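Local coordinates for hypothetical protein PH1948 (PDB 1WY7) that probably transfers a methyl group from S-adenosylmethionine to RNA, and was crystallised with the by-product S-adenosyl-L-homocysteine bound, at residues P31-L41 with H171-I179; A58-L69 with A84-F95. All coordinates share one frame; numbering follows the deposited sequence.

Interaction 1 (P31-L41 with H171-I179)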
loop_
_atom_site.group_PDB
_atom_site.type_symbol
_atom_site.label_atom_id
_atom_site.label_comp_id
_atom_site.label_asym_id
_atom_site.label_seq_id
_atom_site.Cartn_x
_atom_site.Cartn_y
_atom_site.Cartn_z
ATOM N N PRO A 31 5.063 -7.028 4.216
ATOM C CA PRO A 31 6.365 -7.704 4.247
ATOM C C PRO A 31 7.398 -6.957 3.391
ATOM O O PRO A 31 7.081 -6.445 2.315
ATOM C CB PRO A 31 6.036 -9.097 3.712
ATOM C CG PRO A 31 4.637 -9.314 4.218
ATOM C CD PRO A 31 3.985 -7.978 3.893
ATOM N N GLY A 32 8.630 -6.894 3.880
ATOM C CA GLY A 32 9.683 -6.187 3.166
ATOM C C GLY A 32 9.883 -6.553 1.705
ATOM O O GLY A 32 10.104 -5.691 0.866
ATOM N N ASN A 33 9.807 -7.833 1.386
ATOM C CA ASN A 33 10.011 -8.250 0.005
ATOM C C ASN A 33 8.935 -7.707 -0.930
ATOM O O ASN A 33 9.247 -7.106 -1.959
ATOM C CB ASN A 33 10.089 -9.779 -0.095
ATOM C CG ASN A 33 8.735 -10.458 0.054
ATOM O OD1 ASN A 33 8.013 -10.247 1.039
ATOM N ND2 ASN A 33 8.387 -11.296 -0.928
ATOM N N ALA A 34 7.671 -7.906 -0.575
ATOM C CA ALA A 34 6.576 -7.418 -1.406
ATOM C C ALA A 34 6.634 -5.895 -1.486
ATOM O O ALA A 34 6.480 -5.317 -2.567
ATOM C CB ALA A 34 5.224 -7.870 -0.831
ATOM N N ALA A 35 6.861 -5.254 -0.341
ATOM C CA ALA A 35 6.951 -3.798 -0.284
ATOM C C ALA A 35 8.048 -3.293 -1.218
ATOM O O ALA A 35 7.852 -2.316 -1.953
ATOM C CB ALA A 35 7.241 -3.359 1.133
ATOM N N SER A 36 9.207 -3.954 -1.164
ATOM C CA SER A 36 10.359 -3.626 -2.013
ATOM C C SER A 36 9.997 -3.742 -3.481
ATOM O O SER A 36 10.344 -2.878 -4.269
ATOM C CB SER A 36 11.534 -4.584 -1.768
ATOM O OG SER A 36 12.062 -4.396 -0.478
ATOM N N GLU A 37 9.328 -4.830 -3.851
ATOM C CA GLU A 37 8.919 -5.050 -5.236
ATOM C C GLU A 37 8.023 -3.928 -5.741
ATOM O O GLU A 37 8.263 -3.343 -6.799
ATOM C CB GLU A 37 8.146 -6.361 -5.372
ATOM C CG GLU A 37 8.992 -7.623 -5.307
ATOM C CD GLU A 37 9.804 -7.884 -6.582
ATOM O OE1 GLU A 37 10.405 -8.974 -6.669
ATOM O OE2 GLU A 37 9.850 -7.024 -7.494
ATOM N N LEU A 38 6.978 -3.633 -4.979
ATOM C CA LEU A 38 6.038 -2.605 -5.390
ATOM C C LEU A 38 6.733 -1.258 -5.546
ATOM O O LEU A 38 6.554 -0.589 -6.560
ATOM C CB LEU A 38 4.880 -2.508 -4.375
ATOM C CG LEU A 38 3.805 -1.429 -4.603
ATOM C CD1 LEU A 38 2.545 -1.758 -3.794
ATOM C CD2 LEU A 38 4.358 -0.052 -4.213
ATOM N N LEU A 39 7.523 -0.877 -4.539
ATOM C CA LEU A 39 8.227 0.405 -4.539
ATOM C C LEU A 39 9.303 0.533 -5.611
ATOM O O LEU A 39 9.431 1.579 -6.245
ATOM C CB LEU A 39 8.843 0.659 -3.159
ATOM C CG LEU A 39 7.860 0.994 -2.034
ATOM C CD1 LEU A 39 8.540 0.840 -0.692
ATOM C CD2 LEU A 39 7.350 2.414 -2.214
ATOM N N TRP A 40 10.082 -0.524 -5.810
ATOM C CA TRP A 40 11.129 -0.472 -6.815
ATOM C C TRP A 40 10.504 -0.326 -8.189
ATOM O O TRP A 40 10.980 0.443 -9.011
ATOM C CB TRP A 40 11.993 -1.727 -6.776
ATOM C CG TRP A 40 13.297 -1.465 -7.413
ATOM C CD1 TRP A 40 13.700 -1.847 -8.661
ATOM C CD2 TRP A 40 14.352 -0.662 -6.873
ATOM N NE1 TRP A 40 14.943 -1.324 -8.935
ATOM C CE2 TRP A 40 15.367 -0.592 -7.855
ATOM C CE3 TRP A 40 14.537 0.010 -5.656
ATOM C CZ2 TRP A 40 16.550 0.124 -7.658
ATOM C CZ3 TRP A 40 15.711 0.722 -5.455
ATOM C CH2 TRP A 40 16.705 0.773 -6.455
ATOM N N LEU A 41 9.421 -1.066 -8.427
ATOM C CA LEU A 41 8.720 -0.988 -9.703
ATOM C C LEU A 41 8.258 0.447 -9.939
ATOM O O LEU A 41 8.506 1.027 -11.002
ATOM C CB LEU A 41 7.505 -1.917 -9.703
ATOM C CG LEU A 41 6.547 -1.727 -10.885
ATOM C CD1 LEU A 41 7.279 -2.031 -12.183
ATOM C CD2 LEU A 41 5.341 -2.644 -10.727
ATOM N N HIS A 171 1.027 -3.341 -15.304
ATOM C CA HIS A 171 1.981 -4.295 -14.746
ATOM C C HIS A 171 1.331 -5.101 -13.647
ATOM O O HIS A 171 0.466 -4.604 -12.925
ATOM C CB HIS A 171 3.185 -3.592 -14.124
ATOM C CG HIS A 171 3.973 -2.757 -15.079
ATOM N ND1 HIS A 171 3.506 -1.563 -15.579
ATOM C CD2 HIS A 171 5.222 -2.912 -15.577
ATOM C CE1 HIS A 171 4.438 -1.013 -16.340
ATOM N NE2 HIS A 171 5.489 -1.815 -16.354
ATOM N N ARG A 172 1.753 -6.348 -13.516
ATOM C CA ARG A 172 1.261 -7.224 -12.464
ATOM C C ARG A 172 2.397 -8.184 -12.143
ATOM O O ARG A 172 2.765 -9.018 -12.972
ATOM C CB ARG A 172 0.020 -8.020 -12.901
ATOM C CG ARG A 172 -0.597 -8.852 -11.759
ATOM C CD ARG A 172 -1.647 -9.856 -12.233
ATOM N NE ARG A 172 -1.030 -11.065 -12.775
ATOM C CZ ARG A 172 -1.677 -12.010 -13.452
ATOM N NH1 ARG A 172 -1.019 -13.072 -13.900
ATOM N NH2 ARG A 172 -2.978 -11.896 -13.693
ATOM N N LEU A 173 2.967 -8.045 -10.951
ATOM C CA LEU A 173 4.053 -8.909 -10.522
ATOM C C LEU A 173 3.505 -9.852 -9.471
ATOM O O LEU A 173 2.776 -9.435 -8.567
ATOM C CB LEU A 173 5.207 -8.093 -9.931
ATOM C CG LEU A 173 5.722 -6.849 -10.672
ATOM C CD1 LEU A 173 7.141 -6.585 -10.201
ATOM C CD2 LEU A 173 5.689 -7.019 -12.185
ATOM N N THR A 174 3.856 -11.125 -9.582
ATOM C CA THR A 174 3.376 -12.104 -8.627
ATOM C C THR A 174 4.500 -12.609 -7.722
ATOM O O THR A 174 5.568 -13.007 -8.202
ATOM C CB THR A 174 2.715 -13.279 -9.361
ATOM O OG1 THR A 174 1.763 -12.762 -10.302
ATOM C CG2 THR A 174 2.002 -14.198 -8.379
ATOM N N THR A 175 4.261 -12.558 -6.412
ATOM C CA THR A 175 5.225 -13.009 -5.404
ATOM C C THR A 175 4.536 -13.644 -4.213
ATOM O O THR A 175 3.351 -13.426 -3.966
ATOM C CB THR A 175 6.085 -11.866 -4.806
ATOM O OG1 THR A 175 5.339 -10.645 -4.833
ATOM C CG2 THR A 175 7.399 -11.716 -5.549
ATOM N N LYS A 176 5.306 -14.418 -3.460
ATOM C CA LYS A 176 4.805 -15.084 -2.271
ATOM C C LYS A 176 5.300 -14.300 -1.073
ATOM O O LYS A 176 6.477 -13.946 -0.999
ATOM C CB LYS A 176 5.351 -16.511 -2.194
ATOM C CG LYS A 176 5.457 -17.188 -3.551
ATOM C CD LYS A 176 5.850 -18.658 -3.450
ATOM C CE LYS A 176 4.657 -19.524 -3.085
ATOM N NZ LYS A 176 4.970 -20.975 -3.191
ATOM N N ILE A 177 4.409 -14.002 -0.140
ATOM C CA ILE A 177 4.821 -13.282 1.056
ATOM C C ILE A 177 4.576 -14.170 2.255
ATOM O O ILE A 177 3.859 -15.166 2.167
ATOM C CB ILE A 177 4.035 -11.966 1.250
ATOM C CG1 ILE A 177 2.537 -12.259 1.428
ATOM C CG2 ILE A 177 4.288 -11.038 0.061
ATOM C CD1 ILE A 177 1.711 -11.021 1.753
ATOM N N GLU A 178 5.182 -13.816 3.376
ATOM C CA GLU A 178 5.000 -14.578 4.592
ATOM C C GLU A 178 4.585 -13.629 5.694
ATOM O O GLU A 178 5.318 -12.705 6.040
ATOM C CB GLU A 178 6.299 -15.296 4.964
ATOM C CG GLU A 178 6.775 -16.247 3.883
ATOM C CD GLU A 178 8.003 -17.029 4.284
ATOM O OE1 GLU A 178 9.045 -16.403 4.578
ATOM O OE2 GLU A 178 7.926 -18.276 4.300
ATOM N N ILE A 179 3.399 -13.849 6.237
ATOM C CA ILE A 179 2.927 -13.001 7.305
ATOM C C ILE A 179 3.074 -13.793 8.589
ATOM O O ILE A 179 2.361 -14.767 8.812
ATOM C CB ILE A 179 1.454 -12.590 7.088
ATOM C CG1 ILE A 179 1.294 -11.968 5.692
ATOM C CG2 ILE A 179 1.037 -11.577 8.149
ATOM C CD1 ILE A 179 -0.132 -11.567 5.338
HETATM O O HOH W 1 7.479 -12.373 2.627
#
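Ile177 meets the first turn of helix 32-41 with two parts of its side chain. Its CG2 methyl presses on Ala34 CB at 3.4 Å, tighter than usual for two carbons, while its CB lies 4.0 Å from Pro31 CG, the ring of the residue that occupies the N-cap position. The branch is placed by chi1 of 62°, which sets CG1 between the backbone N and the carbonyl carbon and leaves CG2 anti to that carbon, facing the helix. Asn33 crosses Ile177 at about a right angle and ties the helix to the strand backbone on two counts. Its ND2 donates to Lys176 O over 3.3 Å, a bent bond (144° at the hydrogen) that reaches the carbonyl from outside its plane; its OD1 accepts from a water at 2.7 Å, and the same water takes the hydrogen of Glu178 N. Both polar ends of the amide therefore have partners, which should fix its rotation.

Such packing belongs to the Rossmann-like methyltransferase fold: helix 32-44 lies across one face of the sheet, and strand 167-179 is one of its two outermost strands; its segment 171-179 runs at 142° to helix segment 32-41. Further along, the backbones draw apart. Glu37, bent at chi2, brings OE2 to 3.9 Å from Leu173 CD1, a van der Waals approach to a methyl group. Leu41 then straddles two residues, with CD2 at 4.2 Å from Leu173 CG and CD1 at 4.1 Å from CD2 of the His171 ring, which it approaches obliquely.

In the second shell, strand 191-202 pairs with the edge strand through backbone bonds such as Ile177 with Ile193, and Ile193 also touches the Ile177 side chain. The carboxylate of Glu178 forms a salt bridge with Arg192, and Leu41 rests on Tyr145 of strand 143-149.

Interaction 2 (A58-L69 with A84-F95); sequences AGTGVLSYGALL and AVDVLIENLGEF. With SAH (S-adenosyl-L-homocysteine), chain E.
Thr60 and Asn91 join the pocket loop to helix 84-91: Asn91 ND2 donates to Thr60 O at 2.9 Å, nearly straight (168°), with the acceptor close to the amide plane. Leu88 CA adds a C-H...O contact to the same oxygen, which is thus held twice. Beside it Thr60 CG2 lies along Val87 CG1 at 3.8 Å. The loop is the glycine-rich turn of the Rossmann-like methyltransferase fold, a type II' turn from Ala58 to Gly61. Glycine fits its backbone at Gly59 and Gly61, and a side chain on Gly59 would strike the ligand. On the ligand side, Val62 N donates to SAH O at 2.8 Å. Still within the buried part, Tyr65 has CG anti to its backbone nitrogen (chi1 -175°), which carries the ring across to the second segment; Leu92 CD2 sits at its edge, 3.6 Å from Tyr65 CB. Phe95 turns an edge to the Tyr65 face (T-shaped, planes at 82°) and offers its own face to Leu68 CB, 3.5 Å from the ring centroid. The looser rim carries exposed Leu69 and Glu94, whose OE2 accepts from Tyr65 OH at 2.8 Å, from above the carboxylate plane. A leucine in place of Tyr65 would probably leave the Glu94 carboxylate without this donor and the Phe95 edge without an aromatic face.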
loop_
_atom_site.group_PDB
_atom_site.type_symbol
_atom_site.label_atom_id
_atom_site.label_comp_id
_atom_site.label_asym_id
_atom_site.label_seq_id
_atom_site.Cartn_x
_atom_site.Cartn_y
_atom_site.Cartn_z
ATOM N N ALA A 58 -2.201 3.095 5.380
ATOM C CA ALA A 58 -0.778 3.219 5.730
ATOM C C ALA A 58 -0.270 2.343 6.874
ATOM O O ALA A 58 0.918 1.996 6.917
ATOM C CB ALA A 58 -0.437 4.691 6.006
ATOM N N GLY A 59 -1.158 1.996 7.800
ATOM C CA GLY A 59 -0.766 1.155 8.923
ATOM C C GLY A 59 0.467 1.638 9.671
ATOM O O GLY A 59 0.473 2.747 10.226
ATOM N N THR A 60 1.515 0.807 9.690
ATOM C CA THR A 60 2.759 1.165 10.378
ATOM C C THR A 60 3.666 2.046 9.526
ATOM O O THR A 60 4.693 2.522 10.010
ATOM C CB THR A 60 3.588 -0.072 10.814
ATOM O OG1 THR A 60 3.964 -0.842 9.665
ATOM C CG2 THR A 60 2.787 -0.934 11.759
ATOM N N GLY A 61 3.298 2.254 8.263
ATOM C CA GLY A 61 4.096 3.100 7.393
ATOM C C GLY A 61 5.212 2.471 6.566
ATOM O O GLY A 61 6.085 3.184 6.093
ATOM N N VAL A 62 5.193 1.158 6.361
ATOM C CA VAL A 62 6.256 0.517 5.572
ATOM C C VAL A 62 6.348 1.100 4.160
ATOM O O VAL A 62 7.432 1.499 3.720
ATOM C CB VAL A 62 6.041 -1.012 5.445
ATOM C CG1 VAL A 62 7.050 -1.594 4.475
ATOM C CG2 VAL A 62 6.176 -1.682 6.807
ATOM N N LEU A 63 5.218 1.148 3.452
ATOM C CA LEU A 63 5.199 1.679 2.095
ATOM C C LEU A 63 5.554 3.162 2.067
ATOM O O LEU A 63 6.266 3.624 1.173
ATOM C CB LEU A 63 3.821 1.467 1.450
ATOM C CG LEU A 63 3.416 0.015 1.191
ATOM C CD1 LEU A 63 2.101 -0.007 0.438
ATOM C CD2 LEU A 63 4.508 -0.696 0.360
ATOM N N SER A 64 5.054 3.896 3.052
ATOM C CA SER A 64 5.309 5.327 3.155
ATOM C C SER A 64 6.794 5.599 3.348
ATOM O O SER A 64 7.369 6.472 2.694
ATOM C CB SER A 64 4.550 5.906 4.348
ATOM O OG SER A 64 3.157 5.850 4.142
ATOM N N TYR A 65 7.395 4.853 4.269
ATOM C CA TYR A 65 8.817 4.997 4.573
ATOM C C TYR A 65 9.656 4.736 3.313
ATOM O O TYR A 65 10.544 5.531 2.967
ATOM C CB TYR A 65 9.198 4.023 5.695
ATOM C CG TYR A 65 10.621 4.146 6.187
ATOM C CD1 TYR A 65 11.648 3.405 5.607
ATOM C CD2 TYR A 65 10.936 4.987 7.247
ATOM C CE1 TYR A 65 12.954 3.497 6.075
ATOM C CE2 TYR A 65 12.234 5.088 7.724
ATOM C CZ TYR A 65 13.239 4.338 7.135
ATOM O OH TYR A 65 14.523 4.409 7.620
ATOM N N GLY A 66 9.353 3.633 2.628
ATOM C CA GLY A 66 10.065 3.280 1.415
ATOM C C GLY A 66 9.965 4.363 0.356
ATOM O O GLY A 66 10.961 4.694 -0.308
ATOM N N ALA A 67 8.767 4.919 0.194
ATOM C CA ALA A 67 8.539 5.969 -0.790
ATOM C C ALA A 67 9.392 7.186 -0.458
ATOM O O ALA A 67 10.051 7.746 -1.339
ATOM C CB ALA A 67 7.059 6.364 -0.828
ATOM N N LEU A 68 9.366 7.603 0.808
ATOM C CA LEU A 68 10.154 8.747 1.244
ATOM C C LEU A 68 11.626 8.427 1.001
ATOM O O LEU A 68 12.384 9.252 0.493
ATOM C CB LEU A 68 9.957 9.031 2.737
ATOM C CG LEU A 68 8.844 9.944 3.265
ATOM C CD1 LEU A 68 8.699 11.192 2.402
ATOM C CD2 LEU A 68 7.571 9.180 3.294
ATOM N N LEU A 69 12.014 7.216 1.378
ATOM C CA LEU A 69 13.382 6.743 1.215
ATOM C C LEU A 69 13.784 6.827 -0.262
ATOM O O LEU A 69 14.931 7.139 -0.592
ATOM C CB LEU A 69 13.467 5.290 1.700
ATOM C CG LEU A 69 14.803 4.688 2.124
ATOM C CD1 LEU A 69 15.733 4.626 0.932
ATOM C CD2 LEU A 69 15.402 5.518 3.256
ATOM N N ALA A 84 -2.355 2.685 15.123
ATOM C CA ALA A 84 -1.423 2.337 14.065
ATOM C C ALA A 84 -0.622 3.592 13.734
ATOM O O ALA A 84 0.576 3.525 13.466
ATOM C CB ALA A 84 -2.187 1.839 12.828
ATOM N N VAL A 85 -1.292 4.740 13.768
ATOM C CA VAL A 85 -0.644 6.011 13.481
ATOM C C VAL A 85 0.479 6.294 14.481
ATOM O O VAL A 85 1.491 6.887 14.116
ATOM C CB VAL A 85 -1.685 7.158 13.488
ATOM C CG1 VAL A 85 -1.005 8.514 13.253
ATOM C CG2 VAL A 85 -2.715 6.899 12.402
ATOM N N ASP A 86 0.310 5.863 15.732
ATOM C CA ASP A 86 1.356 6.081 16.735
ATOM C C ASP A 86 2.664 5.443 16.261
ATOM O O ASP A 86 3.731 6.043 16.370
ATOM C CB ASP A 86 0.972 5.483 18.092
ATOM C CG ASP A 86 -0.261 6.127 18.696
ATOM O OD1 ASP A 86 -0.395 7.370 18.623
ATOM O OD2 ASP A 86 -1.097 5.382 19.256
ATOM N N VAL A 87 2.567 4.227 15.741
ATOM C CA VAL A 87 3.726 3.498 15.230
ATOM C C VAL A 87 4.225 4.168 13.958
ATOM O O VAL A 87 5.429 4.313 13.745
ATOM C CB VAL A 87 3.348 2.023 14.907
ATOM C CG1 VAL A 87 4.553 1.265 14.355
ATOM C CG2 VAL A 87 2.813 1.341 16.162
ATOM N N LEU A 88 3.277 4.567 13.111
ATOM C CA LEU A 88 3.572 5.232 11.843
ATOM C C LEU A 88 4.454 6.461 12.068
ATOM O O LEU A 88 5.494 6.615 11.424
ATOM C CB LEU A 88 2.252 5.633 11.165
ATOM C CG LEU A 88 2.089 6.380 9.830
ATOM C CD1 LEU A 88 2.836 7.700 9.843
ATOM C CD2 LEU A 88 2.550 5.522 8.705
ATOM N N ILE A 89 4.037 7.329 12.984
ATOM C CA ILE A 89 4.779 8.552 13.272
ATOM C C ILE A 89 6.202 8.273 13.727
ATOM O O ILE A 89 7.139 8.955 13.324
ATOM C CB ILE A 89 4.077 9.382 14.355
ATOM C CG1 ILE A 89 2.614 9.595 13.972
ATOM C CG2 ILE A 89 4.785 10.711 14.537
ATOM C CD1 ILE A 89 2.412 10.176 12.616
ATOM N N GLU A 90 6.362 7.261 14.570
ATOM C CA GLU A 90 7.689 6.936 15.047
ATOM C C GLU A 90 8.538 6.367 13.913
ATOM O O GLU A 90 9.709 6.724 13.774
ATOM C CB GLU A 90 7.627 5.943 16.208
ATOM C CG GLU A 90 8.927 5.911 16.998
ATOM C CD GLU A 90 8.950 4.835 18.056
ATOM O OE1 GLU A 90 7.957 4.730 18.805
ATOM O OE2 GLU A 90 9.964 4.102 18.147
ATOM N N ASN A 91 7.952 5.499 13.096
ATOM C CA ASN A 91 8.694 4.912 11.989
ATOM C C ASN A 91 9.186 5.951 10.975
ATOM O O ASN A 91 10.294 5.828 10.455
ATOM C CB ASN A 91 7.845 3.850 11.280
ATOM C CG ASN A 91 7.836 2.524 12.016
ATOM O OD1 ASN A 91 8.805 2.167 12.674
ATOM N ND2 ASN A 91 6.749 1.775 11.887
ATOM N N LEU A 92 8.369 6.968 10.701
ATOM C CA LEU A 92 8.738 8.013 9.737
ATOM C C LEU A 92 9.440 9.207 10.392
ATOM O O LEU A 92 9.554 10.279 9.789
ATOM C CB LEU A 92 7.504 8.533 8.996
ATOM C CG LEU A 92 6.619 7.569 8.197
ATOM C CD1 LEU A 92 5.760 8.381 7.224
ATOM C CD2 LEU A 92 7.457 6.589 7.433
ATOM N N GLY A 93 9.896 9.013 11.627
ATOM C CA GLY A 93 10.574 10.076 12.352
ATOM C C GLY A 93 11.668 10.818 11.601
ATOM O O GLY A 93 11.789 12.021 11.739
ATOM N N GLU A 94 12.456 10.117 10.797
ATOM C CA GLU A 94 13.537 10.765 10.068
ATOM C C GLU A 94 13.094 11.579 8.849
ATOM O O GLU A 94 13.907 12.242 8.208
ATOM C CB GLU A 94 14.569 9.716 9.667
ATOM C CG GLU A 94 13.947 8.448 9.137
ATOM C CD GLU A 94 14.949 7.329 8.964
ATOM O OE1 GLU A 94 15.893 7.492 8.158
ATOM O OE2 GLU A 94 14.789 6.285 9.635
ATOM N N PHE A 95 11.805 11.538 8.528
ATOM C CA PHE A 95 11.310 12.302 7.395
ATOM C C PHE A 95 10.333 13.355 7.874
ATOM O O PHE A 95 9.446 13.785 7.138
ATOM C CB PHE A 95 10.637 11.380 6.379
ATOM C CG PHE A 95 11.579 10.436 5.717
ATOM C CD1 PHE A 95 11.643 9.110 6.111
ATOM C CD2 PHE A 95 12.425 10.881 4.712
ATOM C CE1 PHE A 95 12.545 8.223 5.511
ATOM C CE2 PHE A 95 13.334 10.009 4.105
ATOM C CZ PHE A 95 13.390 8.676 4.509
HETATM N N SAH E . 1.504 -2.044 7.747
HETATM C CA SAH E . 1.114 -2.063 6.322
HETATM C CB SAH E . -0.403 -1.821 6.260
HETATM C CG SAH E . -1.035 -3.166 6.319
HETATM S SD SAH E . -2.817 -3.437 6.342
HETATM C C SAH E . 1.963 -1.035 5.623
HETATM O O SAH E . 3.044 -0.672 6.181
HETATM O OXT SAH E . 1.481 -0.623 4.516
HETATM C "C5'" SAH E . -3.578 -1.927 5.789
HETATM C "C4'" SAH E . -4.206 -0.973 6.817
HETATM O "O4'" SAH E . -5.549 -0.633 6.392
HETATM C "C3'" SAH E . -4.446 -1.536 8.220
HETATM O "O3'" SAH E . -3.386 -0.956 9.006
HETATM C "C2'" SAH E . -5.798 -0.970 8.684
HETATM O "O2'" SAH E . -5.957 -0.390 9.958
HETATM C "C1'" SAH E . -6.198 -0.065 7.505
HETATM N N9 SAH E . -7.628 -0.017 7.238
HETATM C C8 SAH E . -8.586 -1.015 7.271
HETATM N N7 SAH E . -9.788 -0.608 6.949
HETATM C C5 SAH E . -9.627 0.748 6.682
HETATM C C6 SAH E . -10.518 1.775 6.270
HETATM N N6 SAH E . -11.830 1.539 6.049
HETATM N N1 SAH E . -10.047 3.054 6.087
HETATM C C2 SAH E . -8.731 3.286 6.300
HETATM N N3 SAH E . -7.785 2.398 6.687
HETATM C C4 SAH E . -8.299 1.128 6.861
#

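Overall arrangement
The centres of the two interactions lie about 17 Å apart, and along the chain interaction 2 is nested within the loop that interaction 1 closes. Interaction 1 joins segments 130 residues apart and reaches the outermost strand 167-179; interaction 2 joins segments 15 residues apart, with strand 74-79 between them, toward the opposite edge strand 99-103. They meet where helix 32-44 packs on helix 62-69, with Leu39 CD1 3.6 Å from Gly66 CA and Ala35 CB 3.8 Å from Val62 CG1. The helices of both contacts thus form a continuous layer on the mixed seven-stranded sheet. S-adenosyl-L-homocysteine lies at the N-terminal end of helix 62-69, hydrogen-bonded to the backbone N of Val62, and the side chain of Pro31 lies about 7 Å from the bound ligand.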